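Local atomic coordinates of SH2 domain-containing protein 3C (Homo sapiens, PDB entry 3T6G), a protein that acts as a signalling adapter in cell adhesion and migration, its C-terminal Ras-GEF-like domain held in a closed form unable to act as a canonical exchange factor but needed for binding BCAR1. Residues V238-A241 / H242-A246. The protein carries 2 engineered substitutions. Residues are numbered along the deposited sequence; the frame is centred on the assembly and turned at random.
Sequences VVLA and HLEAA
V238 and H242 sit one turn apart on helix 236-250, and the N-H of H242 meets the carbonyl of V238 nearly head-on, N to O 2.7 Å with a C=O...N angle of 171°. Three more i to i+4 bonds follow: L243 N to V239 O, E244 N to L240 O at 3.0 Å, and A245 N to A241 O. In the E244 bond the donor stands above the plane of the L240 carbonyl.

The apolar contact is slight: CG1 of V239 comes within 4.2 Å of CD1 of L243. Farther out, L243 rests on L212 of helix 210-215 and on L216, and also touches a polar side chain of the other protein's chain. The H242 ring has the V238 carbonyl oxygen over one face, CG to O 3.8 Å, and meets H234 edge-to-face.

L240 and E244 carry the other side. A chi1 of -176° sets CG of L240 opposite the backbone N and next to the carbonyl carbon, and its chain crosses that of E244 at a slant, L240 CG to E244 OE1 4.0 Å. The glutamate keeps its own CG 3.5 Å from L240 O and is extended beyond it, OE2 forming a salt bridge with a basic side chain of the partner protein's chain. Cutting E244 back to an alanine is likely to leave that basic group without its acidic mate and the flank of L240 less covered.

One helical turn thus serves two neighbours: H242 packs within the Ras-GEF-like domain on P211 and H234, L243 touches both domain and partner, and L240 and E244 offer the other protein an apolar patch beside a negative charge.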
loop_
_atom_site.group_PDB
_atom_site.type_symbol
_atom_site.label_atom_id
_atom_site.label_comp_id
_atom_site.label_asym_id
_atom_site.label_seq_id
_atom_site.Cartn_x
_atom_site.Cartn_y
_atom_site.Cartn_z
ATOM N N VAL A 238 14.419 4.643 -7.148
ATOM C CA VAL A 238 13.041 4.192 -7.236
ATOM C C VAL A 238 12.245 4.723 -6.058
ATOM O O VAL A 238 11.061 5.047 -6.192
ATOM C CB VAL A 238 12.877 2.648 -7.320
ATOM C CG1 VAL A 238 13.833 2.073 -8.333
ATOM C CG2 VAL A 238 13.041 2.002 -5.949
ATOM N N VAL A 239 12.895 4.793 -4.902
ATOM C CA VAL A 239 12.289 5.434 -3.749
ATOM C C VAL A 239 11.719 6.791 -4.160
ATOM O O VAL A 239 10.571 7.077 -3.883
ATOM C CB VAL A 239 13.282 5.584 -2.584
ATOM C CG1 VAL A 239 12.854 6.726 -1.634
ATOM C CG2 VAL A 239 13.407 4.261 -1.848
ATOM N N LEU A 240 12.488 7.612 -4.855
ATOM C CA LEU A 240 11.930 8.891 -5.282
ATOM C C LEU A 240 10.881 8.697 -6.387
ATOM O O LEU A 240 10.048 9.554 -6.642
ATOM C CB LEU A 240 13.029 9.863 -5.728
ATOM C CG LEU A 240 12.596 11.293 -6.112
ATOM C CD1 LEU A 240 12.039 12.083 -4.933
ATOM C CD2 LEU A 240 13.745 12.057 -6.755
ATOM N N ALA A 241 10.925 7.553 -7.039
ATOM C CA ALA A 241 10.015 7.285 -8.132
ATOM C C ALA A 241 8.636 6.936 -7.569
ATOM O O ALA A 241 7.608 7.412 -8.048
ATOM C CB ALA A 241 10.557 6.162 -8.989
ATOM N N HIS A 242 8.611 6.129 -6.522
ATOM C CA HIS A 242 7.352 5.844 -5.873
ATOM C C HIS A 242 6.747 7.084 -5.256
ATOM O O HIS A 242 5.534 7.272 -5.336
ATOM C CB HIS A 242 7.503 4.716 -4.864
ATOM C CG HIS A 242 7.736 3.384 -5.511
ATOM N ND1 HIS A 242 8.494 2.384 -4.930
ATOM C CD2 HIS A 242 7.322 2.897 -6.704
ATOM C CE1 HIS A 242 8.533 1.339 -5.735
ATOM N NE2 HIS A 242 7.839 1.626 -6.821
ATOM N N LEU A 243 7.583 7.948 -4.677
ATOM C CA LEU A 243 7.078 9.148 -4.013
ATOM C C LEU A 243 6.517 10.159 -5.005
ATOM O O LEU A 243 5.455 10.726 -4.789
ATOM C CB LEU A 243 8.148 9.806 -3.154
ATOM C CG LEU A 243 8.593 9.046 -1.913
ATOM C CD1 LEU A 243 9.875 9.698 -1.352
ATOM C CD2 LEU A 243 7.494 9.013 -0.867
ATOM N N GLU A 244 7.216 10.386 -6.102
ATOM C CA GLU A 244 6.695 11.336 -7.073
ATOM C C GLU A 244 5.397 10.807 -7.665
ATOM O O GLU A 244 4.449 11.554 -7.870
ATOM C CB GLU A 244 7.713 11.627 -8.177
ATOM C CG GLU A 244 8.804 12.616 -7.764
ATOM C CD GLU A 244 9.778 12.897 -8.890
ATOM O OE1 GLU A 244 10.415 11.948 -9.393
ATOM O OE2 GLU A 244 9.899 14.063 -9.295
ATOM N N ALA A 245 5.371 9.510 -7.932
ATOM C CA ALA A 245 4.209 8.876 -8.532
ATOM C C ALA A 245 3.021 9.000 -7.595
ATOM O O ALA A 245 1.872 9.129 -8.030
ATOM C CB ALA A 245 4.505 7.377 -8.858
ATOM N N ALA A 246 3.302 8.977 -6.300
ATOM C CA ALA A 246 2.230 8.965 -5.344
ATOM C C ALA A 246 1.494 10.289 -5.403
ATOM O O ALA A 246 0.384 10.408 -4.909
ATOM C CB ALA A 246 2.754 8.682 -3.963
#